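Local coordinates for glucose-6-phosphate 1-dehydrogenase (Mycobacterium avium, PDB 4LGV), which probably catalyses the NADP-dependent oxidation of glucose 6-phosphate to 6-phosphogluconolactone, the entry step of the oxidative pentose phosphate pathway, at residues R249-N254 against L337-A342; D192-K197 against M229-G234; G460-E465 against W477-L482; I225-A230 against N254-V259; K279-F284 against R433-E438. All coordinates share one frame; numbering follows the deposited sequence.

Interaction 1 of 5, residues R249-N254 against L337-A342; sequences RDVVQN and LRAGKA
Lys341 reaches toward Asp250 from the end of strand 335-340 to helix 246-264. CB packs near the backbone O of Phe233. With chi1 -59° the chain leaves beside the backbone N, bends at chi2 (-73°), then runs extended through CD and CE, bringing the amine back over the helix side. NZ ends 4.3 Å from Asp250 OD2, beyond a salt bridge. One water bridges the two groups: it accepts from Lys341 NZ at 2.7 Å and donates to Asp250 OD2 at 2.7 Å. The direct charged partner of NZ is Glu231 OE1, so the amine lies between two carboxylates, one met directly and one through water, which would favour its protonated form.

Deeper in, the contact is purely apolar. Val251 CG2 sits 3.7 Å from Ala339 CB, methyl against methyl. One residue on, Val252 CG2 meets Leu337 CD2 at 4.0 Å, the two branched side chains approaching at a slant.

Leu337 and Ala339 point to the helix from the same face of strand 335-340, while Arg338 goes to the other face, where its NE bonds Thr228 OG1. Helix 246-264 thus packs on the mixed sheet beside strands 318-323 and 222-230, with Tyr242 of helix 239-243 touching both Asp250 and Lys341 at the margin.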
# COMPACT_ATOMS: atom_id res chain seq x y z
N ARG A 249 10.09 37.21 -2.79
CA ARG A 249 9.04 37.71 -3.70
C ARG A 249 9.34 37.38 -5.15
O ARG A 249 8.43 37.22 -5.96
CB ARG A 249 8.89 39.22 -3.59
CG ARG A 249 8.31 39.71 -2.26
CD ARG A 249 8.12 41.21 -2.31
NE ARG A 249 7.63 41.75 -1.05
CZ ARG A 249 8.41 42.14 -0.05
NH1 ARG A 249 9.74 42.07 -0.14
NH2 ARG A 249 7.86 42.60 1.06
N ASP A 250 10.63 37.30 -5.47
CA ASP A 250 11.06 37.15 -6.85
C ASP A 250 10.80 35.74 -7.37
O ASP A 250 10.30 35.59 -8.45
CB ASP A 250 12.55 37.49 -6.97
CG ASP A 250 13.02 37.53 -8.39
OD1 ASP A 250 12.28 38.06 -9.24
OD2 ASP A 250 14.15 37.05 -8.66
N VAL A 251 11.18 34.72 -6.60
CA VAL A 251 11.13 33.30 -7.06
C VAL A 251 10.30 32.33 -6.22
O VAL A 251 9.81 31.31 -6.73
CB VAL A 251 12.54 32.69 -7.25
CG1 VAL A 251 13.35 33.47 -8.27
CG2 VAL A 251 13.33 32.71 -5.95
N VAL A 252 10.13 32.63 -4.94
CA VAL A 252 9.46 31.68 -4.05
C VAL A 252 7.93 31.74 -4.13
O VAL A 252 7.28 30.71 -4.36
CB VAL A 252 9.94 31.84 -2.60
CG1 VAL A 252 9.19 30.88 -1.68
CG2 VAL A 252 11.42 31.54 -2.50
N GLN A 253 7.39 32.93 -3.92
CA GLN A 253 5.96 33.16 -3.80
C GLN A 253 5.15 32.54 -4.92
O GLN A 253 4.11 31.93 -4.69
CB GLN A 253 5.68 34.66 -3.70
CG GLN A 253 4.20 35.07 -3.68
CD GLN A 253 3.64 35.28 -5.07
OE1 GLN A 253 4.27 35.93 -5.89
NE2 GLN A 253 2.47 34.72 -5.35
N ASN A 254 5.62 32.70 -6.14
CA ASN A 254 4.90 32.22 -7.33
C ASN A 254 5.62 31.01 -7.93
O ASN A 254 5.12 29.90 -7.87
CB ASN A 254 4.74 33.36 -8.34
CG ASN A 254 3.68 33.08 -9.37
OD1 ASN A 254 2.70 32.42 -9.09
ND2 ASN A 254 3.87 33.58 -10.59
N LEU A 337 13.45 24.27 0.96
CA LEU A 337 13.58 25.04 -0.25
C LEU A 337 14.73 26.04 -0.10
O LEU A 337 14.87 26.66 0.94
CB LEU A 337 12.29 25.74 -0.47
CG LEU A 337 12.18 26.56 -1.72
CD1 LEU A 337 10.70 26.60 -2.10
CD2 LEU A 337 12.75 27.95 -1.50
N ARG A 338 15.57 26.15 -1.14
CA ARG A 338 16.62 27.14 -1.19
C ARG A 338 16.68 27.74 -2.57
O ARG A 338 16.54 27.04 -3.59
CB ARG A 338 17.97 26.57 -0.79
CG ARG A 338 18.52 25.53 -1.72
CD ARG A 338 19.86 25.01 -1.24
NE ARG A 338 20.27 23.86 -2.05
CZ ARG A 338 21.46 23.28 -2.01
NH1 ARG A 338 22.38 23.74 -1.18
NH2 ARG A 338 21.74 22.26 -2.80
N ALA A 339 16.81 29.06 -2.59
CA ALA A 339 16.89 29.81 -3.84
C ALA A 339 17.85 30.98 -3.66
O ALA A 339 17.84 31.64 -2.63
CB ALA A 339 15.53 30.30 -4.24
N GLY A 340 18.68 31.26 -4.66
CA GLY A 340 19.57 32.38 -4.55
C GLY A 340 20.40 32.77 -5.74
O GLY A 340 20.67 31.97 -6.62
N LYS A 341 20.81 34.04 -5.72
CA LYS A 341 21.72 34.63 -6.72
C LYS A 341 23.17 34.34 -6.37
O LYS A 341 23.52 34.14 -5.21
CB LYS A 341 21.54 36.15 -6.76
CG LYS A 341 20.13 36.58 -7.10
CD LYS A 341 19.81 36.35 -8.58
CE LYS A 341 18.47 36.95 -8.92
NZ LYS A 341 18.08 36.67 -10.31
N ALA A 342 24.00 34.32 -7.40
CA ALA A 342 25.44 34.15 -7.25
C ALA A 342 25.78 32.84 -6.52
O ALA A 342 26.64 32.80 -5.63
CB ALA A 342 26.06 35.35 -6.53
O HOH W 1 15.62 37.49 -10.92

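Interaction 2 of 5, residues D192-K197 against M229-G234; sequences DHFLGK and MAEDFG
Phe194 and Met229 meet because of two different first torsions: chi1 of -72° sets the ring of Phe194 beside its own backbone N, whereas Met229 places CG opposite its backbone N (171°) and stays extended to the methyl, with chi2 173° adding to its length. The thioether chain arrives roughly at right angles to the phenylalanine side chain. Its CE lies 3.6 Å from Phe194 CE1, and its sulfur stands above the ring face at a distance, SD being 5.4 Å from the centroid of the Phe194 ring: a long Met-aromatic contact.

Glu231 comes head-on toward Phe194, the two side chains running from opposite directions. Its OE2 lies in the ring plane at the rim, 3.9 Å from Phe194 CE1, where the slightly positive C-H edge would suit a carboxylate oxygen; Lys341 holds the other oxygen, OE1, in a salt bridge.

Phe194 is itself positioned by an Asx turn, in which its backbone N donates to Asp192 OD1 at 3.1 Å, on the anti side, tilted out of the carboxylate plane. Lys163 pairs with that same OD1, and Asn254 bonds OD2.

The contact ties the loop after the last strand of the parallel, Rossmann-type sheet to strand 222-230 of the mixed sheet. The loop sequence DHFLGK closely resembles the RIDHYLGK peptide of the family, with Phe at the Tyr position, which in relatives lines the glucose 6-phosphate site.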
# COMPACT_ATOMS: atom_id res chain seq x y z
N ASP A 192 4.60 35.82 -15.48
CA ASP A 192 5.81 35.65 -14.67
C ASP A 192 6.75 34.80 -15.49
O ASP A 192 6.49 33.63 -15.72
CB ASP A 192 5.47 34.97 -13.34
CG ASP A 192 6.69 34.81 -12.41
OD1 ASP A 192 7.84 34.78 -12.89
OD2 ASP A 192 6.48 34.75 -11.18
N HIS A 193 7.84 35.42 -15.96
CA HIS A 193 8.75 34.75 -16.90
C HIS A 193 9.26 33.44 -16.37
O HIS A 193 9.42 32.52 -17.15
CB HIS A 193 9.90 35.67 -17.25
CG HIS A 193 9.44 36.98 -17.77
ND1 HIS A 193 10.25 38.08 -17.82
CD2 HIS A 193 8.21 37.38 -18.19
CE1 HIS A 193 9.55 39.10 -18.26
NE2 HIS A 193 8.31 38.71 -18.49
N PHE A 194 9.47 33.33 -15.05
CA PHE A 194 9.90 32.05 -14.47
C PHE A 194 8.95 30.89 -14.79
O PHE A 194 9.40 29.80 -15.10
CB PHE A 194 10.11 32.14 -12.98
CG PHE A 194 11.34 32.91 -12.59
CD1 PHE A 194 12.60 32.48 -12.95
CD2 PHE A 194 11.24 34.05 -11.85
CE1 PHE A 194 13.73 33.19 -12.59
CE2 PHE A 194 12.36 34.77 -11.51
CZ PHE A 194 13.61 34.35 -11.86
N LEU A 195 7.66 31.13 -14.75
CA LEU A 195 6.65 30.09 -15.05
C LEU A 195 6.73 29.54 -16.44
O LEU A 195 6.43 28.39 -16.66
CB LEU A 195 5.22 30.59 -14.79
CG LEU A 195 4.77 30.19 -13.40
CD1 LEU A 195 5.59 30.92 -12.36
CD2 LEU A 195 3.29 30.52 -13.25
N GLY A 196 7.21 30.36 -17.38
CA GLY A 196 7.47 29.94 -18.75
C GLY A 196 8.48 28.85 -18.86
O GLY A 196 8.57 28.23 -19.91
N LYS A 197 9.26 28.60 -17.80
CA LYS A 197 10.23 27.51 -17.77
C LYS A 197 9.64 26.21 -17.29
O LYS A 197 10.33 25.20 -17.27
CB LYS A 197 11.38 27.85 -16.81
CG LYS A 197 12.23 29.03 -17.23
CD LYS A 197 13.28 29.40 -16.16
CE LYS A 197 14.35 30.33 -16.73
NZ LYS A 197 15.20 29.57 -17.71
N MET A 229 16.78 26.16 -6.19
CA MET A 229 16.86 27.03 -7.34
C MET A 229 18.12 27.89 -7.25
O MET A 229 18.18 28.83 -6.47
CB MET A 229 15.67 27.95 -7.44
CG MET A 229 15.97 28.95 -8.55
SD MET A 229 14.57 29.96 -8.90
CE MET A 229 15.24 30.82 -10.31
N ALA A 230 19.09 27.60 -8.10
CA ALA A 230 20.36 28.31 -8.09
C ALA A 230 20.60 29.05 -9.40
O ALA A 230 20.34 28.52 -10.50
CB ALA A 230 21.49 27.33 -7.84
N GLU A 231 21.04 30.29 -9.28
CA GLU A 231 21.51 31.05 -10.46
C GLU A 231 22.97 31.45 -10.20
O GLU A 231 23.30 31.90 -9.13
CB GLU A 231 20.61 32.28 -10.69
CG GLU A 231 19.19 31.91 -11.08
CD GLU A 231 18.25 33.10 -11.17
OE1 GLU A 231 18.21 33.92 -10.24
OE2 GLU A 231 17.59 33.25 -12.19
N ASP A 232 23.82 31.25 -11.19
CA ASP A 232 25.26 31.50 -11.06
C ASP A 232 25.61 32.90 -11.53
O ASP A 232 26.62 33.10 -12.18
CB ASP A 232 26.10 30.44 -11.82
CG ASP A 232 25.78 30.34 -13.33
OD1 ASP A 232 24.78 30.92 -13.80
OD2 ASP A 232 26.54 29.67 -14.05
N PHE A 233 24.73 33.85 -11.26
CA PHE A 233 24.96 35.25 -11.63
C PHE A 233 24.27 36.12 -10.58
O PHE A 233 23.39 35.66 -9.84
CB PHE A 233 24.45 35.57 -13.05
CG PHE A 233 23.07 35.03 -13.36
CD1 PHE A 233 21.93 35.74 -13.01
CD2 PHE A 233 22.90 33.79 -13.99
CE1 PHE A 233 20.66 35.27 -13.29
CE2 PHE A 233 21.64 33.30 -14.26
CZ PHE A 233 20.51 34.03 -13.92
N GLY A 234 24.73 37.36 -10.50
CA GLY A 234 24.18 38.34 -9.59
C GLY A 234 23.13 39.16 -10.32
O GLY A 234 22.54 38.71 -11.28

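Interaction 3 of 5, residues G460-E465 against W477-L482; sequences GSWGPE and WQQPWL
Trp462 and Pro480 bring together two loops that flank helix 466-470, packing over one face of the large mixed sheet, with an ST turn shaping the first loop. The six-membered part of the indole carries the apolar contact: CH2 lies 3.5 Å from Pro480 CG, and CZ2 is 3.6 Å from Pro480 CD. The pyrrolidine approaches the indole obliquely. At the outer side, Gln479 brings its amide to the indole edge, close to the ring plane and turned 75° to it; its NE2 near Trp462 NE1 makes no hydrogen bond, and as Gln479 has two conformers this approach is doubtful.

Beyond this first shell, Pro480 rests on Val347 and Glu349 of strand 347-354, and Trp462 touches Pro344, His345 and Arg338. Ser461 helps to fix the backbone after the indole: its OG takes part in a hydrogen bond with Glu458 O and also accepts from Gly463 N at 3.2 Å, with an N-H...OG angle of 153°.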
# COMPACT_ATOMS: atom_id res chain seq x y z
N GLY A 460 29.62 32.62 -5.63
CA GLY A 460 30.19 31.36 -6.06
C GLY A 460 30.11 30.31 -4.97
O GLY A 460 30.44 29.17 -5.22
N SER A 461 29.70 30.69 -3.77
CA SER A 461 29.48 29.69 -2.70
C SER A 461 28.04 29.18 -2.78
O SER A 461 27.24 29.72 -3.56
CB SER A 461 29.76 30.29 -1.30
OG SER A 461 28.71 31.16 -0.89
N TRP A 462 27.72 28.17 -1.97
CA TRP A 462 26.34 27.63 -1.89
C TRP A 462 25.44 28.46 -1.00
O TRP A 462 24.27 28.15 -0.85
CB TRP A 462 26.32 26.15 -1.43
CG TRP A 462 26.43 25.26 -2.58
CD1 TRP A 462 27.48 24.46 -2.92
CD2 TRP A 462 25.48 25.17 -3.64
NE1 TRP A 462 27.23 23.84 -4.14
CE2 TRP A 462 26.00 24.26 -4.59
CE3 TRP A 462 24.22 25.74 -3.86
CZ2 TRP A 462 25.32 23.93 -5.72
CZ3 TRP A 462 23.55 25.41 -5.00
CH2 TRP A 462 24.09 24.51 -5.92
N GLY A 463 25.98 29.51 -0.41
CA GLY A 463 25.18 30.37 0.43
C GLY A 463 25.62 30.33 1.88
O GLY A 463 26.58 29.67 2.22
N PRO A 464 24.91 31.05 2.73
CA PRO A 464 25.23 31.07 4.15
C PRO A 464 25.22 29.69 4.80
O PRO A 464 24.36 28.85 4.49
CB PRO A 464 24.13 31.95 4.76
CG PRO A 464 23.14 32.22 3.69
CD PRO A 464 23.63 31.69 2.39
N GLU A 465 26.16 29.48 5.73
CA GLU A 465 26.27 28.23 6.48
C GLU A 465 25.03 27.96 7.36
O GLU A 465 24.73 26.81 7.67
CB GLU A 465 27.55 28.23 7.33
N TRP A 477 21.82 18.84 2.39
CA TRP A 477 21.72 19.35 1.04
C TRP A 477 22.72 18.59 0.16
O TRP A 477 23.88 18.50 0.51
CB TRP A 477 22.07 20.82 0.99
CG TRP A 477 21.09 21.74 1.71
CD1 TRP A 477 21.31 22.38 2.87
CD2 TRP A 477 19.80 22.16 1.27
NE1 TRP A 477 20.24 23.15 3.21
CE2 TRP A 477 19.28 23.01 2.25
CE3 TRP A 477 19.01 21.85 0.19
CZ2 TRP A 477 18.04 23.60 2.16
CZ3 TRP A 477 17.78 22.44 0.09
CH2 TRP A 477 17.33 23.33 1.06
N GLN A 478 22.25 18.03 -0.95
CA GLN A 478 23.08 17.25 -1.85
C GLN A 478 23.57 18.15 -3.00
O GLN A 478 22.99 19.22 -3.27
CB GLN A 478 22.28 16.12 -2.50
CG GLN A 478 21.56 15.18 -1.55
CD GLN A 478 22.51 14.31 -0.76
OE1 GLN A 478 23.29 13.59 -1.34
NE2 GLN A 478 22.46 14.39 0.58
N GLN A 479 24.65 17.72 -3.64
CA GLN A 479 25.10 18.38 -4.88
C GLN A 479 24.04 18.19 -5.94
O GLN A 479 23.60 17.07 -6.19
CB GLN A 479 26.45 17.87 -5.43
CG GLN A 479 27.62 18.89 -5.37
CD GLN A 479 27.64 19.99 -6.47
OE1 GLN A 479 27.11 19.85 -7.59
NE2 GLN A 479 28.29 21.11 -6.13
N PRO A 480 23.62 19.28 -6.59
CA PRO A 480 22.57 19.15 -7.56
C PRO A 480 23.01 18.41 -8.78
O PRO A 480 24.17 18.45 -9.15
CB PRO A 480 22.24 20.60 -7.95
CG PRO A 480 22.72 21.40 -6.82
CD PRO A 480 23.97 20.69 -6.38
N TRP A 481 22.04 17.76 -9.43
CA TRP A 481 22.27 17.10 -10.67
C TRP A 481 22.36 18.09 -11.83
O TRP A 481 21.36 18.61 -12.28
CB TRP A 481 21.15 16.09 -10.91
CG TRP A 481 21.25 15.40 -12.20
CD1 TRP A 481 22.37 14.97 -12.82
CD2 TRP A 481 20.16 15.01 -13.01
NE1 TRP A 481 22.05 14.34 -13.97
CE2 TRP A 481 20.69 14.35 -14.13
CE3 TRP A 481 18.77 15.17 -12.91
CZ2 TRP A 481 19.87 13.83 -15.16
CZ3 TRP A 481 17.96 14.64 -13.93
CH2 TRP A 481 18.52 14.00 -15.05
N LEU A 482 23.58 18.27 -12.35
CA LEU A 482 23.82 19.20 -13.47
C LEU A 482 23.74 18.53 -14.83
O LEU A 482 24.09 17.35 -14.99
CB LEU A 482 25.18 19.87 -13.32
CG LEU A 482 25.44 20.46 -11.93
CD1 LEU A 482 26.89 20.94 -11.79
CD2 LEU A 482 24.47 21.58 -11.62

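Interaction 4 of 5, residues I225-A230 against N254-V259; sequences IHITMA and NHLLQV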
# COMPACT_ATOMS: atom_id res chain seq x y z
N ILE A 225 11.66 16.21 0.95
CA ILE A 225 11.81 16.87 -0.33
C ILE A 225 12.72 18.09 -0.22
O ILE A 225 12.56 18.87 0.71
CB ILE A 225 10.44 17.31 -0.87
CG1 ILE A 225 9.54 16.08 -1.06
CG2 ILE A 225 10.60 18.01 -2.19
CD1 ILE A 225 8.14 16.34 -1.51
N HIS A 226 13.65 18.26 -1.16
CA HIS A 226 14.50 19.46 -1.23
C HIS A 226 14.32 20.12 -2.59
O HIS A 226 14.44 19.46 -3.63
CB HIS A 226 15.98 19.16 -1.12
CG HIS A 226 16.41 18.70 0.22
ND1 HIS A 226 17.72 18.39 0.49
CD2 HIS A 226 15.71 18.43 1.34
CE1 HIS A 226 17.83 18.00 1.76
NE2 HIS A 226 16.62 17.99 2.29
N ILE A 227 14.00 21.40 -2.57
CA ILE A 227 13.87 22.18 -3.79
C ILE A 227 15.00 23.20 -3.84
O ILE A 227 15.19 23.98 -2.91
CB ILE A 227 12.52 22.89 -3.82
CG1 ILE A 227 11.43 21.83 -3.97
CG2 ILE A 227 12.50 23.88 -4.96
CD1 ILE A 227 10.01 22.37 -3.95
N THR A 228 15.78 23.14 -4.90
CA THR A 228 16.93 24.04 -5.06
C THR A 228 16.74 24.84 -6.32
O THR A 228 16.55 24.27 -7.40
CB THR A 228 18.23 23.25 -5.18
OG1 THR A 228 18.50 22.55 -3.96
CG2 THR A 228 19.40 24.19 -5.48
N MET A 229 16.78 26.16 -6.19
CA MET A 229 16.86 27.03 -7.34
C MET A 229 18.12 27.89 -7.25
O MET A 229 18.18 28.83 -6.47
CB MET A 229 15.67 27.95 -7.44
CG MET A 229 15.97 28.95 -8.55
SD MET A 229 14.57 29.96 -8.90
CE MET A 229 15.24 30.82 -10.31
N ALA A 230 19.09 27.60 -8.10
CA ALA A 230 20.36 28.31 -8.09
C ALA A 230 20.60 29.05 -9.40
O ALA A 230 20.34 28.52 -10.50
CB ALA A 230 21.49 27.33 -7.84
N ASN A 254 5.62 32.70 -6.14
CA ASN A 254 4.90 32.22 -7.33
C ASN A 254 5.62 31.01 -7.93
O ASN A 254 5.12 29.90 -7.87
CB ASN A 254 4.74 33.36 -8.34
CG ASN A 254 3.68 33.08 -9.37
OD1 ASN A 254 2.70 32.42 -9.09
ND2 ASN A 254 3.87 33.58 -10.59
N HIS A 255 6.82 31.22 -8.48
CA HIS A 255 7.52 30.17 -9.25
C HIS A 255 7.71 28.86 -8.49
O HIS A 255 7.21 27.80 -8.92
CB HIS A 255 8.87 30.71 -9.73
CG HIS A 255 9.66 29.76 -10.59
ND1 HIS A 255 9.10 29.04 -11.61
CD2 HIS A 255 10.98 29.45 -10.59
CE1 HIS A 255 10.03 28.29 -12.19
NE2 HIS A 255 11.19 28.54 -11.61
N LEU A 256 8.43 28.91 -7.37
CA LEU A 256 8.83 27.69 -6.72
C LEU A 256 7.66 27.01 -6.03
O LEU A 256 7.58 25.79 -6.03
CB LEU A 256 9.99 27.92 -5.76
CG LEU A 256 11.31 28.27 -6.39
CD1 LEU A 256 12.43 28.42 -5.36
CD2 LEU A 256 11.73 27.24 -7.40
N LEU A 257 6.77 27.79 -5.42
CA LEU A 257 5.56 27.18 -4.84
C LEU A 257 4.67 26.57 -5.91
O LEU A 257 4.05 25.54 -5.70
CB LEU A 257 4.80 28.20 -4.01
CG LEU A 257 5.45 28.52 -2.65
CD1 LEU A 257 4.68 29.61 -1.92
CD2 LEU A 257 5.49 27.28 -1.79
N GLN A 258 4.65 27.15 -7.09
CA GLN A 258 3.89 26.55 -8.20
C GLN A 258 4.53 25.22 -8.63
O GLN A 258 3.85 24.29 -8.97
CB GLN A 258 3.79 27.51 -9.39
CG GLN A 258 2.81 28.66 -9.15
CD GLN A 258 1.42 28.35 -9.64
OE1 GLN A 258 1.23 27.68 -10.68
NE2 GLN A 258 0.41 28.83 -8.91
N VAL A 259 5.87 25.18 -8.64
CA VAL A 259 6.61 23.97 -8.97
C VAL A 259 6.31 22.86 -7.92
O VAL A 259 6.01 21.74 -8.29
CB VAL A 259 8.12 24.20 -9.01
CG1 VAL A 259 8.89 22.90 -8.94
CG2 VAL A 259 8.50 24.88 -10.31
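Leu256 and His255 dock on Ile227 and Met229 where helix 246-264 crosses the face of the mixed sheet, a helix-on-sheet packing at the heart of the second domain. The short segment axes pass 10.3 Å apart and run in largely opposed directions, at 147°.

At Asn254 the helix has a wider, pi-type turn and a kink, the N of Asn254 and His255 making no bond to the turn before; Asn254 ND2 turns off to Asp192 of the loop 192-197. At His255, chi1 of -177° throws the imidazole out along the helix side so that its edge faces the sulfur of Met229: SD lies almost in the ring plane, 4.0 Å from His255 CD2. The ring is held from elsewhere, ND1 by a hydrogen bond with Gln198 NE2, while Phe194 lies nearly parallel against it.

Leu256 comes next and reaches the strand with both methyls. CD1 and CD2 both face Met229 CB from the same side, at 3.9 Å and 4.0 Å respectively, and Leu256 CD2 also lies 4.2 Å from Ile227 CG2. The isobutyl group therefore touches two residues that point from the same face of strand 222-230.

Leu257 has its CB turned away from the strand, and its backbone O lies close to the Phe284 ring. Gln258 OE1 accepts from Lys280 NZ. Val259 packs on Val350 of the adjacent strand. Regular bonding resumes at Gln258, and Val259 N donates to His255 O at 3.0 Å.

Interaction 5 of 5, residues K279-F284 against R433-E438; sequences KKAEVF and REDAIE
Ala281 faces Asp435 and Ala436 in a close helix-to-helix packing, with helix 273-284 against the first turn of helix 434-449. Small residues permit it: the CA atoms of Ala281 and Ala436 are 5.2 Å apart. Phe284, with chi1 -63°, swings its ring beside its own backbone N and presents an edge to the other helix, CE2 lying 3.9 Å from Ala436 CB; Leu257 and Ala261 of helix 246-264 pack on the ring too.

Asp435 takes the less roomy first torsion, chi1 55°, with CG between its backbone N and carbonyl carbon. This turns the carboxylate back toward Arg433 at the N-cap position and sets OD2 3.5 Å from Ala281 CB. The guanidinium meets it side-on with two nitrogens, which fixes both groups; Asp278 and Asp274 also form salt bridges with it, through NH2 and NH1.

Toward the second subunit, Lys279 and Glu282 form a salt bridge, and each also pairs with the oppositely charged residue, Glu282 or Lys279, of that subunit. In the side-on grip, Arg433 NE donates nearly straight to Asp435 OD1 at 3.0 Å and 174°, whereas Arg433 NH2 meets the syn lone pair of Asp435 OD2 at 2.8 Å.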
# COMPACT_ATOMS: atom_id res chain seq x y z
N LYS A 279 -6.32 21.81 -8.75
CA LYS A 279 -5.50 20.88 -8.00
C LYS A 279 -4.35 21.60 -7.28
O LYS A 279 -4.00 21.24 -6.16
CB LYS A 279 -4.95 19.81 -8.91
CG LYS A 279 -6.01 18.90 -9.51
CD LYS A 279 -6.58 17.96 -8.47
CE LYS A 279 -8.01 18.21 -8.13
NZ LYS A 279 -8.40 17.23 -7.06
N LYS A 280 -3.79 22.62 -7.94
CA LYS A 280 -2.72 23.35 -7.35
C LYS A 280 -3.25 24.07 -6.08
O LYS A 280 -2.59 24.05 -5.08
CB LYS A 280 -2.15 24.35 -8.34
CG LYS A 280 -1.38 23.78 -9.55
CD LYS A 280 -0.63 24.97 -10.15
CE LYS A 280 -0.32 24.92 -11.62
NZ LYS A 280 -0.54 26.26 -12.25
N ALA A 281 -4.40 24.72 -6.19
CA ALA A 281 -4.95 25.46 -5.09
C ALA A 281 -5.15 24.54 -3.89
O ALA A 281 -4.86 24.92 -2.78
CB ALA A 281 -6.28 26.14 -5.48
N GLU A 282 -5.66 23.34 -4.12
CA GLU A 282 -5.83 22.38 -3.02
C GLU A 282 -4.54 22.14 -2.24
O GLU A 282 -4.61 21.88 -1.06
CB GLU A 282 -6.25 21.00 -3.52
CG GLU A 282 -7.66 20.92 -3.94
CD GLU A 282 -8.04 19.49 -4.34
OE1 GLU A 282 -7.14 18.52 -4.44
OE2 GLU A 282 -9.27 19.38 -4.56
N VAL A 283 -3.41 22.09 -2.95
CA VAL A 283 -2.14 21.88 -2.30
C VAL A 283 -1.90 23.02 -1.33
O VAL A 283 -1.58 22.81 -0.18
CB VAL A 283 -0.97 21.82 -3.30
CG1 VAL A 283 0.37 21.80 -2.57
CG2 VAL A 283 -1.08 20.59 -4.18
N PHE A 284 -2.01 24.24 -1.83
CA PHE A 284 -1.64 25.42 -1.05
C PHE A 284 -2.56 25.53 0.18
O PHE A 284 -2.12 25.97 1.26
CB PHE A 284 -1.72 26.69 -1.91
CG PHE A 284 -0.78 26.72 -3.07
CD1 PHE A 284 0.55 26.30 -2.91
CD2 PHE A 284 -1.20 27.16 -4.30
CE1 PHE A 284 1.43 26.34 -3.97
CE2 PHE A 284 -0.32 27.18 -5.38
CZ PHE A 284 1.01 26.78 -5.21
N ARG A 433 -3.59 31.43 -11.16
CA ARG A 433 -4.95 31.87 -10.95
C ARG A 433 -5.04 32.55 -9.59
O ARG A 433 -4.23 32.30 -8.69
CB ARG A 433 -5.89 30.68 -11.03
CG ARG A 433 -7.36 31.03 -11.22
CD ARG A 433 -8.24 29.81 -11.44
NE ARG A 433 -8.30 28.94 -10.25
CZ ARG A 433 -8.87 27.72 -10.21
NH1 ARG A 433 -9.46 27.20 -11.29
NH2 ARG A 433 -8.85 27.01 -9.09
N GLU A 434 -6.03 33.42 -9.46
CA GLU A 434 -6.20 34.29 -8.30
C GLU A 434 -6.16 33.57 -6.95
O GLU A 434 -5.50 34.02 -6.00
CB GLU A 434 -7.49 35.07 -8.55
CG GLU A 434 -8.28 35.66 -7.41
CD GLU A 434 -9.76 36.04 -7.86
OE1 GLU A 434 -10.73 35.48 -7.33
OE2 GLU A 434 -9.97 36.89 -8.76
N ASP A 435 -6.87 32.46 -6.85
CA ASP A 435 -6.94 31.73 -5.58
C ASP A 435 -5.53 31.24 -5.17
O ASP A 435 -5.15 31.34 -4.03
CB ASP A 435 -7.96 30.60 -5.65
CG ASP A 435 -7.71 29.61 -6.84
OD1 ASP A 435 -6.89 29.83 -7.76
OD2 ASP A 435 -8.39 28.59 -6.86
N ALA A 436 -4.74 30.78 -6.13
CA ALA A 436 -3.37 30.35 -5.83
C ALA A 436 -2.48 31.52 -5.42
O ALA A 436 -1.67 31.44 -4.50
CB ALA A 436 -2.78 29.64 -7.03
N ILE A 437 -2.65 32.63 -6.10
CA ILE A 437 -1.90 33.81 -5.76
C ILE A 437 -2.13 34.16 -4.27
O ILE A 437 -1.18 34.38 -3.53
CB ILE A 437 -2.27 34.97 -6.72
CG1 ILE A 437 -1.93 34.59 -8.19
CG2 ILE A 437 -1.82 36.31 -6.15
CD1 ILE A 437 -0.71 35.22 -8.78
N GLU A 438 -3.39 34.21 -3.86
CA GLU A 438 -3.73 34.61 -2.50
C GLU A 438 -3.26 33.60 -1.46
O GLU A 438 -2.74 33.98 -0.45
CB GLU A 438 -5.22 34.90 -2.39
CG GLU A 438 -5.53 36.11 -3.25
CD GLU A 438 -6.91 36.73 -3.02
OE1 GLU A 438 -7.54 36.47 -1.97
OE2 GLU A 438 -7.32 37.54 -3.92

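Overall arrangement
From the N terminus, interaction 2 comes first, joining the loop after the parallel sheet to the end of strand 222-230. Interaction 4 begins on that same strand and closes a short excursion onto helix 246-264. Interaction 1 opens on the preceding turn of this helix, so it crosses interaction 4, and runs on to strand 335-340, next to 222-230 in the sheet. Interaction 5 starts inside that span and ends beyond it, at helix 434-449, crossing interaction 1 in turn. Interaction 3 follows in series, a local closure near the C terminus, its nearest atoms about 17 Å from those of interaction 5. Together they link the Rossmann-type, coenzyme-binding domain, the central helix and both faces of the mixed sheet.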